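Local coordinates for Box C/D snoRNA protein 1 (Saccharomyces cerevisiae, PDB 6THL) that is required for the accumulation of box C/D snoRNAs, involved in snoRNA processing, snoRNA transport to the nucleolus and ribosome biogenesis, at residues Val42-Glu54 and Gly78-Tyr91. Residues are numbered along the deposited sequence; the frame is centred on the assembly and turned at random.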
ATOM      1  N   VAL B  42      13.063   4.736  23.527  1.00 59.42           N
ATOM      2  CA  VAL B  42      12.301   3.624  22.996  1.00 57.79           C
ATOM      3  C   VAL B  42      12.385   3.588  21.489  1.00 52.88           C
ATOM      4  O   VAL B  42      12.705   4.557  20.823  1.00 49.23           O
ATOM      5  CB  VAL B  42      10.824   3.600  23.469  1.00 59.22           C
ATOM      6  CG1 VAL B  42      10.767   3.685  24.978  1.00 60.83           C
ATOM      7  CG2 VAL B  42      10.005   4.718  22.844  1.00 61.00           C
ATOM      8  N   TRP B  43      12.068   2.433  20.967  1.00 53.19           N
ATOM      9  CA  TRP B  43      12.583   2.049  19.700  1.00 57.88           C
ATOM     10  C   TRP B  43      11.507   1.307  18.910  1.00 62.06           C
ATOM     11  O   TRP B  43      10.979   0.279  19.354  1.00 61.84           O
ATOM     12  CB  TRP B  43      13.783   1.125  19.936  1.00 58.57           C
ATOM     13  CG  TRP B  43      15.052   1.835  20.180  1.00 58.17           C
ATOM     14  CD1 TRP B  43      15.764   1.877  21.341  1.00 57.61           C
ATOM     15  CD2 TRP B  43      15.773   2.621  19.234  1.00 55.75           C
ATOM     16  NE1 TRP B  43      16.892   2.651  21.178  1.00 56.96           N
ATOM     17  CE2 TRP B  43      16.925   3.115  19.893  1.00 54.57           C
ATOM     18  CE3 TRP B  43      15.555   2.964  17.893  1.00 51.69           C
ATOM     19  CZ2 TRP B  43      17.861   3.914  19.255  1.00 53.44           C
ATOM     20  CZ3 TRP B  43      16.481   3.781  17.256  1.00 51.18           C
ATOM     21  CH2 TRP B  43      17.623   4.242  17.933  1.00 54.11           C
ATOM     22  N   SER B  44      11.173   1.838  17.745  1.00 56.49           N
ATOM     23  CA  SER B  44      10.445   1.062  16.796  1.00 56.05           C
ATOM     24  C   SER B  44      11.485   0.094  16.184  1.00 56.31           C
ATOM     25  O   SER B  44      12.600   0.511  15.837  1.00 61.09           O
ATOM     26  CB  SER B  44       9.807   1.998  15.763  1.00 55.71           C
ATOM     27  OG  SER B  44       9.453   3.233  16.385  1.00 62.71           O
ATOM     28  N   VAL B  45      11.169  -1.189  16.093  1.00 49.29           N
ATOM     29  CA  VAL B  45      11.979  -2.044  15.255  1.00 52.84           C
ATOM     30  C   VAL B  45      11.099  -2.640  14.143  1.00 56.24           C
ATOM     31  O   VAL B  45       9.894  -2.835  14.322  1.00 52.55           O
ATOM     32  CB  VAL B  45      12.759  -3.143  16.055  1.00 51.06           C
ATOM     33  CG1 VAL B  45      13.417  -2.575  17.303  1.00 50.92           C
ATOM     34  CG2 VAL B  45      11.878  -4.312  16.422  1.00 51.15           C
ATOM     35  N   GLU B  46      11.714  -2.920  12.993  1.00 56.78           N
ATOM     36  CA  GLU B  46      11.042  -3.656  11.918  1.00 54.56           C
ATOM     37  C   GLU B  46      11.385  -5.170  11.946  1.00 52.15           C
ATOM     38  O   GLU B  46      12.487  -5.603  11.598  1.00 52.09           O
ATOM     39  CB  GLU B  46      11.382  -3.041  10.552  1.00 49.62           C
ATOM     40  CG  GLU B  46      10.760  -3.823   9.412  1.00 42.80           C
ATOM     41  CD  GLU B  46      11.182  -3.322   8.071  1.00 42.20           C
ATOM     42  OE1 GLU B  46      10.477  -3.685   7.113  1.00 41.78           O
ATOM     43  OE2 GLU B  46      12.188  -2.576   7.974  1.00 40.14           O
ATOM     44  N   TRP B  47      10.430  -5.971  12.374  1.00 49.71           N
ATOM     45  CA  TRP B  47      10.629  -7.401  12.418  1.00 49.83           C
ATOM     46  C   TRP B  47      10.386  -7.939  11.028  1.00 50.62           C
ATOM     47  O   TRP B  47       9.398  -7.609  10.407  1.00 48.43           O
ATOM     48  CB  TRP B  47       9.669  -8.058  13.415  1.00 49.45           C
ATOM     49  CG  TRP B  47       9.950  -7.676  14.802  1.00 51.14           C
ATOM     50  CD1 TRP B  47       9.312  -6.740  15.534  1.00 51.79           C
ATOM     51  CD2 TRP B  47      10.980  -8.209  15.631  1.00 55.31           C
ATOM     52  NE1 TRP B  47       9.877  -6.656  16.787  1.00 51.55           N
ATOM     53  CE2 TRP B  47      10.905  -7.550  16.863  1.00 51.51           C
ATOM     54  CE3 TRP B  47      11.963  -9.189  15.446  1.00 63.57           C
ATOM     55  CZ2 TRP B  47      11.760  -7.841  17.910  1.00 59.18           C
ATOM     56  CZ3 TRP B  47      12.832  -9.470  16.495  1.00 64.11           C
ATOM     57  CH2 TRP B  47      12.721  -8.803  17.707  1.00 62.80           C
ATOM     58  N   ILE B  48      11.313  -8.742  10.529  1.00 54.52           N
ATOM     59  CA  ILE B  48      11.101  -9.486   9.297  1.00 52.40           C
ATOM     60  C   ILE B  48      11.378 -10.954   9.589  1.00 56.12           C
ATOM     61  O   ILE B  48      12.521 -11.340   9.838  1.00 56.27           O
ATOM     62  CB  ILE B  48      12.031  -9.005   8.178  1.00 49.50           C
ATOM     63  CG1 ILE B  48      11.653  -7.585   7.740  1.00 48.13           C
ATOM     64  CG2 ILE B  48      11.946  -9.946   6.998  1.00 47.45           C
ATOM     65  CD1 ILE B  48      12.740  -6.863   6.995  1.00 45.93           C
ATOM     66  N   LEU B  49      10.316 -11.756   9.565  1.00 58.89           N
ATOM     67  CA  LEU B  49      10.378 -13.188   9.833  1.00 52.86           C
ATOM     68  C   LEU B  49      10.543 -13.932   8.535  1.00 53.18           C
ATOM     69  O   LEU B  49       9.709 -13.785   7.630  1.00 49.13           O
ATOM     70  CB  LEU B  49       9.079 -13.643  10.508  1.00 49.45           C
ATOM     71  CG  LEU B  49       8.730 -12.872  11.786  1.00 46.24           C
ATOM     72  CD1 LEU B  49       7.652 -13.617  12.546  1.00 49.16           C
ATOM     73  CD2 LEU B  49       9.911 -12.641  12.706  1.00 41.93           C
ATOM     74  N   CYS B  50      11.622 -14.712   8.441  1.00 56.19           N
ATOM     75  CA  CYS B  50      11.870 -15.568   7.280  1.00 55.03           C
ATOM     76  C   CYS B  50      11.531 -17.013   7.633  1.00 57.70           C
ATOM     77  O   CYS B  50      12.196 -17.652   8.474  1.00 66.44           O
ATOM     78  CB  CYS B  50      13.305 -15.460   6.796  1.00 52.65           C
ATOM     79  SG  CYS B  50      14.021 -13.805   6.896  1.00 56.82           S
ATOM     80  N   PRO B  51      10.485 -17.537   6.992  1.00 57.16           N
ATOM     81  CA  PRO B  51      10.061 -18.867   7.256  1.00 56.51           C
ATOM     82  C   PRO B  51      10.937 -19.814   6.472  1.00 65.04           C
ATOM     83  O   PRO B  51      11.799 -19.368   5.709  1.00 60.89           O
ATOM     84  CB  PRO B  51       8.653 -18.882   6.678  1.00 55.76           C
ATOM     85  CG  PRO B  51       8.783 -18.061   5.448  1.00 53.24           C
ATOM     86  CD  PRO B  51       9.726 -16.956   5.863  1.00 57.79           C
ATOM     87  N   MET B  52      10.638 -21.103   6.625  1.00 74.84           N
ATOM     88  CA  MET B  52      11.423 -22.188   6.087  1.00 73.45           C
ATOM     89  C   MET B  52      10.926 -22.587   4.699  1.00 75.96           C
ATOM     90  O   MET B  52       9.865 -23.215   4.536  1.00 71.38           O
ATOM     91  CB  MET B  52      11.400 -23.335   7.087  1.00 74.69           C
ATOM     92  CG  MET B  52      11.938 -22.876   8.434  1.00 82.65           C
ATOM     93  SD  MET B  52      12.333 -24.157   9.641  1.00 98.46           S
ATOM     94  CE  MET B  52      10.721 -24.933   9.833  1.00 91.04           C
ATOM     95  N   GLN B  53      11.719 -22.205   3.699  1.00 75.65           N
ATOM     96  CA  GLN B  53      11.366 -22.396   2.297  1.00 76.72           C
ATOM     97  C   GLN B  53      11.477 -23.867   1.868  1.00 78.85           C
ATOM     98  O   GLN B  53      11.798 -24.735   2.681  1.00 84.40           O
ATOM     99  CB  GLN B  53      12.239 -21.480   1.431  1.00 74.19           C
ATOM    100  CG  GLN B  53      12.070 -19.993   1.741  1.00 72.35           C
ATOM    101  CD  GLN B  53      10.652 -19.501   1.503  1.00 67.92           C
ATOM    102  OE1 GLN B  53      10.073 -19.744   0.463  1.00 73.86           O
ATOM    103  NE2 GLN B  53      10.097 -18.802   2.462  1.00 70.27           N
ATOM    104  N   GLU B  54      11.201 -24.138   0.592  1.00 84.62           N
ATOM    105  CA  GLU B  54      11.030 -25.509   0.083  1.00 86.46           C
ATOM    106  C   GLU B  54      11.602 -25.684  -1.349  1.00 85.13           C
ATOM    107  O   GLU B  54      10.943 -26.216  -2.253  1.00 82.26           O
ATOM    108  CB  GLU B  54       9.535 -25.848   0.120  1.00 85.92           C
ATOM    109  CG  GLU B  54       9.190 -27.230   0.641  1.00 87.25           C
ATOM    110  CD  GLU B  54       8.935 -27.264   2.141  1.00 86.69           C
ATOM    111  OE1 GLU B  54       9.131 -26.238   2.835  1.00 89.70           O
ATOM    112  OE2 GLU B  54       8.543 -28.341   2.626  1.00 83.63           O
ATOM    113  N   GLY B  78      11.005  -7.424  23.796  1.00 82.86           N
ATOM    114  CA  GLY B  78      10.265  -6.383  23.078  1.00 78.51           C
ATOM    115  C   GLY B  78       9.814  -6.825  21.701  1.00 70.18           C
ATOM    116  O   GLY B  78       9.853  -6.048  20.755  1.00 73.30           O
ATOM    117  N   MET B  79       9.384  -8.077  21.588  1.00 65.59           N
ATOM    118  CA  MET B  79       8.883  -8.601  20.336  1.00 63.94           C
ATOM    119  C   MET B  79       7.433  -8.126  20.263  1.00 70.05           C
ATOM    120  O   MET B  79       7.186  -6.943  20.004  1.00 79.32           O
ATOM    121  CB  MET B  79       9.051 -10.120  20.270  1.00 64.62           C
ATOM    122  CG  MET B  79       8.499 -10.780  19.008  1.00 74.90           C
ATOM    123  SD  MET B  79       9.224 -12.390  18.570  1.00 79.20           S
ATOM    124  CE  MET B  79      10.989 -12.005  18.521  1.00 69.79           C
ATOM    125  N   GLY B  80       6.480  -9.000  20.552  1.00 65.83           N
ATOM    126  CA  GLY B  80       5.089  -8.639  20.474  1.00 60.27           C
ATOM    127  C   GLY B  80       4.344  -9.915  20.251  1.00 66.73           C
ATOM    128  O   GLY B  80       4.832 -10.782  19.528  1.00 68.25           O
ATOM    129  N   LYS B  81       3.190 -10.048  20.896  1.00 69.33           N
ATOM    130  CA  LYS B  81       2.334 -11.206  20.700  1.00 72.08           C
ATOM    131  C   LYS B  81       2.296 -11.632  19.240  1.00 70.00           C
ATOM    132  O   LYS B  81       2.949 -12.599  18.870  1.00 76.54           O
ATOM    133  CB  LYS B  81       0.912 -10.945  21.203  1.00 79.09           C
ATOM    134  CG  LYS B  81       0.704 -11.314  22.660  1.00 87.95           C
ATOM    135  CD  LYS B  81      -0.713 -11.006  23.133  1.00 98.71           C
ATOM    136  CE  LYS B  81      -0.926 -11.483  24.575  1.00107.09           C
ATOM    137  NZ  LYS B  81      -2.119 -10.906  25.273  1.00105.04           N
ATOM    138  N   ASN B  82       1.541 -10.910  18.414  1.00 70.17           N
ATOM    139  CA  ASN B  82       1.349 -11.259  16.981  1.00 67.63           C
ATOM    140  C   ASN B  82       2.587 -11.855  16.275  1.00 61.79           C
ATOM    141  O   ASN B  82       2.484 -12.817  15.464  1.00 51.49           O
ATOM    142  CB  ASN B  82       0.821 -10.037  16.183  1.00 66.93           C
ATOM    143  CG  ASN B  82       1.455  -8.711  16.606  1.00 75.87           C
ATOM    144  OD1 ASN B  82       2.303  -8.633  17.514  1.00 75.36           O
ATOM    145  ND2 ASN B  82       1.024  -7.650  15.951  1.00 82.82           N
ATOM    146  N   VAL B  83       3.732 -11.245  16.601  1.00 54.65           N
ATOM    147  CA  VAL B  83       5.020 -11.566  16.019  1.00 59.49           C
ATOM    148  C   VAL B  83       5.485 -12.919  16.537  1.00 60.19           C
ATOM    149  O   VAL B  83       5.988 -13.737  15.774  1.00 58.02           O
ATOM    150  CB  VAL B  83       6.100 -10.501  16.367  1.00 64.63           C
ATOM    151  CG1 VAL B  83       7.442 -10.868  15.724  1.00 65.62           C
ATOM    152  CG2 VAL B  83       5.663  -9.099  15.949  1.00 59.44           C
ATOM    153  N   PHE B  84       5.352 -13.128  17.842  1.00 63.81           N
ATOM    154  CA  PHE B  84       5.602 -14.427  18.421  1.00 62.90           C
ATOM    155  C   PHE B  84       4.641 -15.372  17.747  1.00 64.77           C
ATOM    156  O   PHE B  84       5.039 -16.226  16.977  1.00 64.28           O
ATOM    157  CB  PHE B  84       5.379 -14.415  19.933  1.00 65.09           C
ATOM    158  CG  PHE B  84       5.442 -15.770  20.555  1.00 65.60           C
ATOM    159  CD1 PHE B  84       6.600 -16.204  21.178  1.00 71.56           C
ATOM    160  CD2 PHE B  84       4.347 -16.620  20.517  1.00 69.40           C
ATOM    161  CE1 PHE B  84       6.668 -17.471  21.749  1.00 71.28           C
ATOM    162  CE2 PHE B  84       4.406 -17.888  21.077  1.00 71.07           C
ATOM    163  CZ  PHE B  84       5.572 -18.313  21.693  1.00 68.60           C
ATOM    164  N   GLN B  85       3.354 -15.199  17.989  1.00 69.67           N
ATOM    165  CA  GLN B  85       2.411 -16.133  17.417  1.00 76.81           C
ATOM    166  C   GLN B  85       2.984 -16.593  16.089  1.00 68.03           C
ATOM    167  O   GLN B  85       3.139 -17.795  15.841  1.00 60.93           O
ATOM    168  CB  GLN B  85       1.032 -15.488  17.222  1.00 86.26           C
ATOM    169  CG  GLN B  85       0.230 -15.371  18.514  1.00 92.99           C
ATOM    170  CD  GLN B  85      -1.042 -14.543  18.356  1.00102.79           C
ATOM    171  OE1 GLN B  85      -1.048 -13.493  17.701  1.00106.53           O
ATOM    172  NE2 GLN B  85      -2.129 -15.011  18.968  1.00101.57           N
ATOM    173  N   LYS B  86       3.323 -15.610  15.262  1.00 66.52           N
ATOM    174  CA  LYS B  86       3.720 -15.855  13.888  1.00 67.01           C
ATOM    175  C   LYS B  86       5.022 -16.706  13.804  1.00 62.79           C
ATOM    176  O   LYS B  86       5.114 -17.626  12.978  1.00 56.12           O
ATOM    177  CB  LYS B  86       3.798 -14.520  13.121  1.00 69.79           C
ATOM    178  CG  LYS B  86       3.697 -14.671  11.620  1.00 72.75           C
ATOM    179  CD  LYS B  86       2.263 -14.897  11.173  1.00 75.87           C
ATOM    180  CE  LYS B  86       2.253 -15.670   9.875  1.00 77.68           C
ATOM    181  NZ  LYS B  86       1.167 -15.204   8.988  1.00 80.84           N
ATOM    182  N   CYS B  87       6.003 -16.431  14.668  1.00 58.04           N
ATOM    183  CA  CYS B  87       7.166 -17.324  14.830  1.00 56.26           C
ATOM    184  C   CYS B  87       6.657 -18.728  15.240  1.00 57.17           C
ATOM    185  O   CYS B  87       7.002 -19.737  14.622  1.00 54.38           O
ATOM    186  CB  CYS B  87       8.173 -16.783  15.881  1.00 57.49           C
ATOM    187  SG  CYS B  87       9.092 -15.212  15.575  1.00 61.15           S
ATOM    188  N   CYS B  88       5.782 -18.783  16.246  1.00 64.04           N
ATOM    189  CA  CYS B  88       5.164 -20.060  16.690  1.00 69.37           C
ATOM    190  C   CYS B  88       4.443 -20.866  15.550  1.00 69.42           C
ATOM    191  O   CYS B  88       4.229 -22.066  15.692  1.00 79.12           O
ATOM    192  CB  CYS B  88       4.282 -19.837  17.954  1.00 69.10           C
ATOM    193  SG  CYS B  88       2.748 -20.820  18.108  1.00 87.91           S
ATOM    194  N   GLU B  89       4.132 -20.245  14.415  1.00 66.04           N
ATOM    195  CA  GLU B  89       3.534 -20.976  13.283  1.00 72.60           C
ATOM    196  C   GLU B  89       4.525 -21.294  12.164  1.00 72.07           C
ATOM    197  O   GLU B  89       4.369 -22.299  11.468  1.00 68.25           O
ATOM    198  CB  GLU B  89       2.284 -20.251  12.709  1.00 84.55           C
ATOM    199  CG  GLU B  89       2.246 -18.728  12.866  1.00 89.61           C
ATOM    200  CD  GLU B  89       0.931 -18.080  12.461  1.00 82.95           C
ATOM    201  OE1 GLU B  89       0.656 -17.997  11.247  1.00 84.01           O
ATOM    202  OE2 GLU B  89       0.201 -17.622  13.366  1.00 76.72           O
ATOM    203  N   PHE B  90       5.517 -20.424  11.976  1.00 79.27           N
ATOM    204  CA  PHE B  90       6.623 -20.671  11.028  1.00 75.42           C
ATOM    205  C   PHE B  90       7.556 -21.786  11.520  1.00 71.36           C
ATOM    206  O   PHE B  90       8.313 -22.319  10.719  1.00 63.94           O
ATOM    207  CB  PHE B  90       7.496 -19.408  10.814  1.00 75.93           C
ATOM    208  CG  PHE B  90       6.945 -18.374   9.830  1.00 76.31           C
ATOM    209  CD1 PHE B  90       5.847 -18.630   8.994  1.00 74.84           C
ATOM    210  CD2 PHE B  90       7.590 -17.133   9.710  1.00 70.24           C
ATOM    211  CE1 PHE B  90       5.391 -17.667   8.105  1.00 69.88           C
ATOM    212  CE2 PHE B  90       7.137 -16.175   8.820  1.00 69.60           C
ATOM    213  CZ  PHE B  90       6.034 -16.441   8.019  1.00 70.84           C
ATOM    214  N   TYR B  91       7.515 -22.107  12.826  1.00 70.27           N
ATOM    215  CA  TYR B  91       8.473 -23.038  13.482  1.00 66.51           C
ATOM    216  C   TYR B  91       7.745 -24.076  14.417  1.00 69.27           C
ATOM    217  O   TYR B  91       7.131 -25.008  13.903  1.00 69.56           O
ATOM    218  CB  TYR B  91       9.578 -22.204  14.172  1.00 63.01           C
ATOM    219  CG  TYR B  91      10.017 -20.990  13.344  1.00 62.72           C
ATOM    220  CD1 TYR B  91      10.539 -21.152  12.047  1.00 64.47           C
ATOM    221  CD2 TYR B  91       9.896 -19.684  13.833  1.00 61.94           C
ATOM    222  CE1 TYR B  91      10.930 -20.057  11.270  1.00 61.65           C
ATOM    223  CE2 TYR B  91      10.286 -18.572  13.052  1.00 62.62           C
ATOM    224  CZ  TYR B  91      10.807 -18.766  11.768  1.00 58.33           C
ATOM    225  OH  TYR B  91      11.193 -17.702  10.971  1.00 49.12           O
TER
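Helix-on-sheet packing in the BCD1 domain of this protein joins helix 81-90 to the strand of residues 42-49 and the loop that carries Pro51, the helix running nearly parallel to the strand, with the axes 10.1 Å apart at their closest. The contact illustrates how a strand can offer a helix every second residue: Trp47 and Leu49 both face it, whereas Ile48 packs on strand 165-169 of the same sheet. Near the start of the helix, Met79, just before it, and Val83 share one face of the Trp47 indole. Bent at chi3 (-54°), the Met79 chain sets its CE 4.0 Å from the centroid of the six-membered ring, a CH-pi contact, with the sulfur farther above the same face in a Met-aromatic arrangement. Leu49 then reaches in between successive helical turns, its CD1 lying 3.6 Å from Val83 O and 3.7 Å from Cys87 SG. In the loop, Pro51 lies over Phe90, its CB 3.4 Å from the ring centroid and only 5° off the normal, while Leu49 CB meets the ring edge at CE2. With an alanine at Phe90, Pro51 CB and Leu49 CB would probably lose their shared aromatic partner, leaving a gap beneath the loop. Just beyond the helix, Phe90 CB lies over one face of the Tyr91 ring, and the Tyr91 hydroxyl OH donates to Cys50 O at 2.7 Å, approaching from above the carbonyl plane, 63° out of it.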